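Local structure of Ice-binding protein isoform1a (7BWX) at residues A[123-128]-A[150-155]; A[140-145]-A[168-173]. The protein probably binds to ice crystals, apparently recognising water positions in the prism planes, and so acts as an antifreeze protein. The protein carries 1 engineered substitution. One frame throughout, in Å; residues are numbered along the deposited sequence.

Contact 1 (123-128 with 150-155) and contact 2 (140-145 with 168-173) interleave along the chain in the order 123-128, 140-145, 150-155, 168-173, and their centres lie about 10 Å apart. They join successive coils of a right-handed beta-helix. Contact 1 pairs strands 126-130 and 153-157, which belong to one face, whereas contact 2 brings strand 141-145 of a second face against strand 168-170. The chain then turns at Gly171 into strand 172-175, which lies beside 153-157. Probable backbone hydrogen bonds, Trp155 N to Asn172 O and Asn172 N to Val153 O, join contact 1 to contact 2, so that successive coils are held together on more than one face.

Contact 1: residues A[123-128]-A[150-155]; sequences SSVWVF and ANNVFW
Phe128 and Trp155 leave neighbouring strands on the same face and form an offset stack whose planes are turned only 10° apart. Followed outward, Phe128 first sets CB against Trp155 CE3 at 3.6 Å. Its CG sits 3.4 Å from Trp155 CZ3. CD2 then lies over the rim between CZ3 and CH2 of Trp155, and CE2 meets Trp155 CH2 at 3.7 Å, while CZ at the tip is only loosely near that same atom. The closest approaches fall at Trp155 CZ3 and CH2, so the rings are offset rather than centred. In both residues chi1 puts CG anti to the carbonyl carbon, and the second torsions (-88° in Phe128, 95° in Trp155) turn the planes nearly parallel. Tyr102 also meets the Phe128 ring, and Trp155 NE1 is hydrogen-bonded to Glu170 O. An alanine in place of Trp155 would probably leave Phe128 without this ring partner and Glu170 O without its indole donor.

Parallel backbone pairing sets this alignment. Trp126 N gives a nearly straight bond to Asn152 O (2.9 Å). Phe154 makes the next two bonds: its N donates to Trp126 O and its O accepts from Phe128 N, each at 2.8 Å. On the face carrying the stack, Val153 CG2 touches Trp126 CE3 at 3.7 Å, while Trp126 NE1 is hydrogen-bonded to Phe97 O. Val127 and Phe154 occupy the other face. Just before the strands, Asn152 ND2 makes a weak bond to Ser124 O, which also accepts a 2.8 Å bond from water 1. Here an aromatic stack links neighbouring coils at paired positions of parallel strands, as in a right-handed beta-helix.

Contact 2: residues A[140-145]-A[168-173]; sequences SSIILT and HLEGNV
His168 and Glu170 are brought against Ser141, Ile142 and Leu144 by different first torsions. His168 has CG anti to its backbone N (chi1 -180°), which places CG 4.0 Å from Ser141 OG. Glu170 instead has CG anti to the carbonyl carbon, which places that methylene 3.3 Å from Ile142 O. A bend at chi2 (-85°) then swings CD toward Leu144, and OE1 rests 3.5 Å from Leu144 CD1, a polar atom against a methyl group.

The other carboxylate oxygen holds the imidazole. His168 NE2 donates to Glu170 OE2 at 2.7 Å; the oxygen lies in the ring plane, whereas the nitrogen approaches from above the carboxylate plane. OE2 also accepts from Asn188 ND2 and from water 3, which donates in addition to Ile142 O. Three donors thus grip one oxygen. With ND1 bonded to Thr186 OG1, both ring nitrogens are held, which should fix the rotation of the imidazole.

Apolar packing falls to Ile142, whose CD1 meets Leu169 CG at 3.7 Å as the two side chains run alongside one another. The backbones are joined at the start: His168 N donates to Ser140 O at 2.8 Å, and Ile142 N reaches His168 O from above the carbonyl plane at 3.1 Å. Water 2 links His168 O to Ser140 OG, which is also hydrogen-bonded to Tyr137 O.

Strands 141-145 and 168-170 then diverge at 40°, consistent with pairing limited to one end. Strand 141-145 bonds instead to strand 113-117, while 168-170 pairs with 186-192; Ile142 and Leu169 both pack on Trp155 of strand 153-157.

Contact 1: residues A[123-128]-A[150-155]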
ATOM      1  N   SER A 123       8.506   4.858  16.710  1.00 26.05           N
ATOM      2  CA  SER A 123       7.114   5.366  16.641  1.00 28.37           C
ATOM      3  C   SER A 123       6.987   6.345  15.460  1.00 24.58           C
ATOM      4  O   SER A 123       5.913   6.882  15.266  1.00 27.93           O
ATOM      5  CB  SER A 123       6.686   5.977  17.964  1.00 27.59           C
ATOM      6  OG  SER A 123       7.227   7.294  18.050  1.00 33.44           O
ATOM      7  N   SER A 124       8.050   6.622  14.717  1.00 23.30           N
ATOM      8  CA  SER A 124       8.014   7.479  13.502  1.00 22.88           C
ATOM      9  C   SER A 124       6.838   7.048  12.595  1.00 22.42           C
ATOM     10  O   SER A 124       6.732   5.855  12.333  1.00 19.37           O
ATOM     11  CB  SER A 124       9.319   7.371  12.740  1.00 23.82           C
ATOM     12  OG  SER A 124      10.347   8.170  13.330  1.00 24.28           O
ATOM     13  N   VAL A 125       6.047   7.999  12.090  1.00 21.43           N
ATOM     14  CA  VAL A 125       4.971   7.714  11.101  1.00 20.79           C
ATOM     15  C   VAL A 125       5.213   8.525   9.841  1.00 19.59           C
ATOM     16  O   VAL A 125       5.638   9.715   9.932  1.00 18.44           O
ATOM     17  CB  VAL A 125       3.583   7.968  11.720  1.00 21.83           C
ATOM     18  CG1 VAL A 125       2.500   7.913  10.664  1.00 20.80           C
ATOM     19  CG2 VAL A 125       3.306   6.982  12.829  1.00 22.62           C
ATOM     20  N   TRP A 126       4.982   7.888   8.679  1.00 18.23           N
ATOM     21  CA  TRP A 126       4.977   8.528   7.355  1.00 17.08           C
ATOM     22  C   TRP A 126       3.574   8.404   6.750  1.00 17.31           C
ATOM     23  O   TRP A 126       3.034   7.276   6.639  1.00 16.61           O
ATOM     24  CB  TRP A 126       5.993   7.941   6.396  1.00 17.42           C
ATOM     25  CG  TRP A 126       7.421   8.128   6.786  1.00 19.37           C
ATOM     26  CD1 TRP A 126       8.322   9.033   6.299  1.00 20.53           C
ATOM     27  CD2 TRP A 126       8.105   7.362   7.777  1.00 18.14           C
ATOM     28  NE1 TRP A 126       9.527   8.867   6.928  1.00 20.94           N
ATOM     29  CE2 TRP A 126       9.427   7.832   7.822  1.00 20.61           C
ATOM     30  CE3 TRP A 126       7.725   6.324   8.606  1.00 18.43           C
ATOM     31  CZ2 TRP A 126      10.360   7.300   8.714  1.00 21.86           C
ATOM     32  CZ3 TRP A 126       8.647   5.778   9.463  1.00 22.43           C
ATOM     33  CH2 TRP A 126       9.944   6.268   9.521  1.00 20.33           C
ATOM     34  N   VAL A 127       3.029   9.528   6.325  1.00 15.96           N
ATOM     35  CA  VAL A 127       1.780   9.558   5.520  1.00 16.06           C
ATOM     36  C   VAL A 127       2.115  10.336   4.261  1.00 17.29           C
ATOM     37  O   VAL A 127       2.406  11.543   4.358  1.00 16.95           O
ATOM     38  CB  VAL A 127       0.584  10.161   6.271  1.00 17.10           C
ATOM     39  CG1 VAL A 127      -0.636  10.105   5.379  1.00 17.93           C
ATOM     40  CG2 VAL A 127       0.334   9.511   7.592  1.00 17.20           C
ATOM     41  N   PHE A 128       2.123   9.650   3.127  1.00 16.39           N
ATOM     42  CA  PHE A 128       2.277  10.261   1.814  1.00 16.10           C
ATOM     43  C   PHE A 128       0.889  10.546   1.273  1.00 15.97           C
ATOM     44  O   PHE A 128       0.193   9.607   0.894  1.00 15.97           O
ATOM     45  CB  PHE A 128       3.152   9.385   0.939  1.00 16.89           C
ATOM     46  CG  PHE A 128       4.580   9.339   1.432  1.00 17.09           C
ATOM     47  CD1 PHE A 128       5.504  10.285   1.014  1.00 19.35           C
ATOM     48  CD2 PHE A 128       4.995   8.338   2.286  1.00 19.13           C
ATOM     49  CE1 PHE A 128       6.813  10.263   1.491  1.00 19.30           C
ATOM     50  CE2 PHE A 128       6.306   8.276   2.736  1.00 21.08           C
ATOM     51  CZ  PHE A 128       7.213   9.251   2.340  1.00 20.20           C
ATOM     52  N   ALA A 150       7.708  -0.599   8.610  1.00 18.83           N
ATOM     53  CA  ALA A 150       6.809  -0.641   7.427  1.00 18.95           C
ATOM     54  C   ALA A 150       5.368  -0.380   7.856  1.00 18.27           C
ATOM     55  O   ALA A 150       4.625   0.334   7.145  1.00 18.64           O
ATOM     56  CB  ALA A 150       6.906  -1.978   6.765  1.00 19.09           C
ATOM     57  N   ASN A 151       4.969  -0.917   9.003  1.00 19.11           N
ATOM     58  CA  ASN A 151       3.560  -0.816   9.429  1.00 20.93           C
ATOM     59  C   ASN A 151       3.225   0.624   9.824  1.00 20.68           C
ATOM     60  O   ASN A 151       2.055   0.882  10.048  1.00 20.72           O
ATOM     61  CB  ASN A 151       3.237  -1.817  10.533  1.00 25.44           C
ATOM     62  CG  ASN A 151       1.768  -2.158  10.574  1.00 28.99           C
ATOM     63  OD1 ASN A 151       1.116  -2.306   9.527  1.00 29.09           O
ATOM     64  ND2 ASN A 151       1.233  -2.161  11.784  1.00 29.65           N
ATOM     65  N   ASN A 152       4.201   1.540   9.870  1.00 18.91           N
ATOM     66  CA  ASN A 152       3.974   2.964  10.228  1.00 18.21           C
ATOM     67  C   ASN A 152       4.123   3.853   8.997  1.00 17.22           C
ATOM     68  O   ASN A 152       4.198   5.094   9.166  1.00 17.10           O
ATOM     69  CB  ASN A 152       4.925   3.438  11.339  1.00 22.56           C
ATOM     70  CG  ASN A 152       4.624   2.847  12.703  1.00 23.86           C
ATOM     71  OD1 ASN A 152       3.555   2.306  12.949  1.00 25.69           O
ATOM     72  ND2 ASN A 152       5.549   3.036  13.624  1.00 24.80           N
ATOM     73  N   VAL A 153       4.049   3.261   7.800  1.00 14.94           N
ATOM     74  CA  VAL A 153       4.159   3.958   6.512  1.00 15.13           C
ATOM     75  C   VAL A 153       2.838   3.794   5.775  1.00 16.14           C
ATOM     76  O   VAL A 153       2.383   2.652   5.667  1.00 15.05           O
ATOM     77  CB  VAL A 153       5.329   3.354   5.723  1.00 15.45           C
ATOM     78  CG1 VAL A 153       5.404   3.959   4.349  1.00 15.46           C
ATOM     79  CG2 VAL A 153       6.635   3.513   6.487  1.00 16.38           C
ATOM     80  N   PHE A 154       2.248   4.897   5.326  1.00 15.35           N
ATOM     81  CA  PHE A 154       0.933   4.944   4.636  1.00 15.16           C
ATOM     82  C   PHE A 154       1.093   5.714   3.335  1.00 15.46           C
ATOM     83  O   PHE A 154       1.509   6.909   3.346  1.00 16.32           O
ATOM     84  CB  PHE A 154      -0.091   5.601   5.565  1.00 16.41           C
ATOM     85  CG  PHE A 154      -0.214   4.876   6.874  1.00 17.17           C
ATOM     86  CD1 PHE A 154      -1.083   3.805   6.998  1.00 17.62           C
ATOM     87  CD2 PHE A 154       0.545   5.249   7.964  1.00 17.08           C
ATOM     88  CE1 PHE A 154      -1.201   3.115   8.193  1.00 18.58           C
ATOM     89  CE2 PHE A 154       0.444   4.542   9.155  1.00 17.44           C
ATOM     90  CZ  PHE A 154      -0.431   3.482   9.270  1.00 18.42           C
ATOM     91  N   TRP A 155       0.803   5.040   2.240  1.00 13.77           N
ATOM     92  CA  TRP A 155       0.747   5.607   0.884  1.00 13.58           C
ATOM     93  C   TRP A 155      -0.731   5.890   0.560  1.00 14.00           C
ATOM     94  O   TRP A 155      -1.478   4.938   0.307  1.00 14.42           O
ATOM     95  CB  TRP A 155       1.349   4.637  -0.129  1.00 13.49           C
ATOM     96  CG  TRP A 155       2.756   4.283   0.207  1.00 15.91           C
ATOM     97  CD1 TRP A 155       3.216   3.195   0.907  1.00 17.45           C
ATOM     98  CD2 TRP A 155       3.895   5.110  -0.052  1.00 16.52           C
ATOM     99  NE1 TRP A 155       4.578   3.269   1.036  1.00 18.91           N
ATOM    100  CE2 TRP A 155       5.023   4.425   0.448  1.00 17.11           C
ATOM    101  CE3 TRP A 155       4.068   6.305  -0.755  1.00 17.98           C
ATOM    102  CZ2 TRP A 155       6.308   4.958   0.347  1.00 18.70           C
ATOM    103  CZ3 TRP A 155       5.328   6.845  -0.826  1.00 18.28           C
ATOM    104  CH2 TRP A 155       6.427   6.180  -0.267  1.00 19.59           C
TER
HETATM  105  O   HOH W   1       8.533   3.707  12.351  1.00 21.96           O

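Contact 2: residues A[140-145]-A[168-173]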
ATOM      1  N   SER A 140      12.616  -0.422  -8.596  1.00 16.38           N
ATOM      2  CA  SER A 140      12.644   0.630  -7.566  1.00 14.37           C
ATOM      3  C   SER A 140      12.524  -0.024  -6.187  1.00 14.62           C
ATOM      4  O   SER A 140      11.991  -1.146  -6.089  1.00 15.95           O
ATOM      5  CB  SER A 140      11.572   1.704  -7.815  1.00 15.38           C
ATOM      6  OG  SER A 140      10.260   1.164  -7.674  1.00 14.78           O
ATOM      7  N   SER A 141      12.938   0.661  -5.140  1.00 14.99           N
ATOM      8  CA  SER A 141      12.858   0.117  -3.776  1.00 15.76           C
ATOM      9  C   SER A 141      12.665   1.190  -2.740  1.00 15.63           C
ATOM     10  O   SER A 141      13.217   2.295  -2.843  1.00 17.45           O
ATOM     11  CB  SER A 141      14.089  -0.687  -3.466  1.00 17.01           C
ATOM     12  OG  SER A 141      13.841  -1.527  -2.362  1.00 15.13           O
ATOM     13  N   ILE A 142      11.949   0.818  -1.722  1.00 15.15           N
ATOM     14  CA  ILE A 142      11.788   1.621  -0.498  1.00 16.64           C
ATOM     15  C   ILE A 142      12.496   0.880   0.625  1.00 17.84           C
ATOM     16  O   ILE A 142      12.218  -0.305   0.820  1.00 17.62           O
ATOM     17  CB  ILE A 142      10.293   1.849  -0.215  1.00 17.93           C
ATOM     18  CG1 ILE A 142       9.666   2.650  -1.354  1.00 20.28           C
ATOM     19  CG2 ILE A 142      10.097   2.532   1.140  1.00 19.36           C
ATOM     20  CD1 ILE A 142       8.169   2.513  -1.482  1.00 21.85           C
ATOM     21  N   ILE A 143      13.345   1.562   1.357  1.00 16.94           N
ATOM     22  CA  ILE A 143      14.116   0.951   2.468  1.00 19.49           C
ATOM     23  C   ILE A 143      13.872   1.735   3.755  1.00 19.29           C
ATOM     24  O   ILE A 143      13.485   2.956   3.719  1.00 18.02           O
ATOM     25  CB  ILE A 143      15.611   0.873   2.102  1.00 20.50           C
ATOM     26  CG1 ILE A 143      16.273   2.238   1.967  1.00 20.76           C
ATOM     27  CG2 ILE A 143      15.817   0.038   0.854  1.00 22.19           C
ATOM     28  CD1 ILE A 143      17.770   2.131   1.719  1.00 24.04           C
ATOM     29  N   LEU A 144      14.068   1.039   4.848  1.00 17.52           N
ATOM     30  CA  LEU A 144      13.851   1.551   6.204  1.00 19.42           C
ATOM     31  C   LEU A 144      15.202   1.682   6.911  1.00 22.54           C
ATOM     32  O   LEU A 144      15.913   0.678   6.934  1.00 20.50           O
ATOM     33  CB  LEU A 144      12.988   0.538   6.946  1.00 20.71           C
ATOM     34  CG  LEU A 144      11.684   0.140   6.251  1.00 20.07           C
ATOM     35  CD1 LEU A 144      11.013  -0.978   7.026  1.00 21.52           C
ATOM     36  CD2 LEU A 144      10.771   1.342   6.053  1.00 21.25           C
ATOM     37  N   THR A 145      15.469   2.801   7.569  1.00 21.57           N
ATOM     38  CA  THR A 145      16.704   2.939   8.389  1.00 23.99           C
ATOM     39  C   THR A 145      16.352   3.465   9.775  1.00 24.95           C
ATOM     40  O   THR A 145      15.266   4.061   9.944  1.00 20.46           O
ATOM     41  CB  THR A 145      17.719   3.832   7.677  1.00 23.30           C
ATOM     42  OG1 THR A 145      17.124   5.131   7.603  1.00 23.11           O
ATOM     43  CG2 THR A 145      18.067   3.307   6.302  1.00 26.85           C
ATOM     44  N   HIS A 168      10.103  -3.014  -5.114  1.00 12.67           N
ATOM     45  CA  HIS A 168       9.895  -3.363  -3.707  1.00 12.77           C
ATOM     46  C   HIS A 168       9.327  -2.165  -2.970  1.00 13.70           C
ATOM     47  O   HIS A 168       9.875  -1.074  -3.077  1.00 14.18           O
ATOM     48  CB  HIS A 168      11.179  -3.862  -3.042  1.00 13.02           C
ATOM     49  CG  HIS A 168      10.944  -4.210  -1.620  1.00 13.27           C
ATOM     50  ND1 HIS A 168      10.205  -5.325  -1.276  1.00 13.78           N
ATOM     51  CD2 HIS A 168      11.216  -3.551  -0.465  1.00 14.32           C
ATOM     52  CE1 HIS A 168      10.087  -5.366   0.042  1.00 13.29           C
ATOM     53  NE2 HIS A 168      10.728  -4.304   0.569  1.00 13.79           N
ATOM     54  N   LEU A 169       8.235  -2.385  -2.236  1.00 14.22           N
ATOM     55  CA  LEU A 169       7.584  -1.319  -1.448  1.00 14.44           C
ATOM     56  C   LEU A 169       7.458  -1.782  -0.008  1.00 13.82           C
ATOM     57  O   LEU A 169       7.277  -3.008   0.262  1.00 13.46           O
ATOM     58  CB  LEU A 169       6.233  -0.972  -2.070  1.00 15.89           C
ATOM     59  CG  LEU A 169       5.418   0.106  -1.362  1.00 17.50           C
ATOM     60  CD1 LEU A 169       4.634   0.941  -2.351  1.00 18.55           C
ATOM     61  CD2 LEU A 169       4.442  -0.531  -0.367  1.00 18.49           C
ATOM     62  N   GLU A 170       7.632  -0.821   0.878  1.00 12.98           N
ATOM     63  CA  GLU A 170       7.365  -0.955   2.304  1.00 13.66           C
ATOM     64  C   GLU A 170       6.170  -0.033   2.568  1.00 14.54           C
ATOM     65  O   GLU A 170       6.203   1.143   2.148  1.00 15.43           O
ATOM     66  CB  GLU A 170       8.595  -0.569   3.137  1.00 14.80           C
ATOM     67  CG  GLU A 170       9.841  -1.433   2.843  1.00 15.22           C
ATOM     68  CD  GLU A 170       9.923  -2.732   3.616  1.00 16.65           C
ATOM     69  OE1 GLU A 170       9.219  -2.838   4.649  1.00 20.84           O
ATOM     70  OE2 GLU A 170      10.686  -3.642   3.221  1.00 19.14           O
ATOM     71  N   GLY A 171       5.179  -0.559   3.262  1.00 12.40           N
ATOM     72  CA  GLY A 171       4.093   0.263   3.785  1.00 14.19           C
ATOM     73  C   GLY A 171       2.703  -0.163   3.322  1.00 14.76           C
ATOM     74  O   GLY A 171       2.575  -1.117   2.555  1.00 14.32           O
ATOM     75  N   ASN A 172       1.705   0.545   3.852  1.00 14.51           N
ATOM     76  CA  ASN A 172       0.256   0.309   3.595  1.00 15.08           C
ATOM     77  C   ASN A 172      -0.176   1.224   2.452  1.00 14.43           C
ATOM     78  O   ASN A 172      -0.106   2.442   2.590  1.00 15.57           O
ATOM     79  CB  ASN A 172      -0.518   0.523   4.892  1.00 16.41           C
ATOM     80  CG  ASN A 172      -0.056  -0.399   5.998  1.00 18.27           C
ATOM     81  OD1 ASN A 172      -0.104  -1.622   5.846  1.00 20.11           O
ATOM     82  ND2 ASN A 172       0.368   0.175   7.114  1.00 19.24           N
ATOM     83  N   VAL A 173      -0.501   0.623   1.322  1.00 13.36           N
ATOM     84  CA  VAL A 173      -0.980   1.316   0.131  1.00 13.99           C
ATOM     85  C   VAL A 173      -2.496   1.355   0.277  1.00 14.72           C
ATOM     86  O   VAL A 173      -3.112   0.303   0.184  1.00 13.91           O
ATOM     87  CB  VAL A 173      -0.546   0.632  -1.163  1.00 15.06           C
ATOM     88  CG1 VAL A 173      -1.059   1.410  -2.363  1.00 15.99           C
ATOM     89  CG2 VAL A 173       0.981   0.446  -1.245  1.00 16.07           C
TER
HETATM   90  O   HOH W   2       9.149   0.772  -5.079  1.00 16.53           O
HETATM   91  O   HOH W   3      13.005  -2.569   2.260  1.00 16.92           O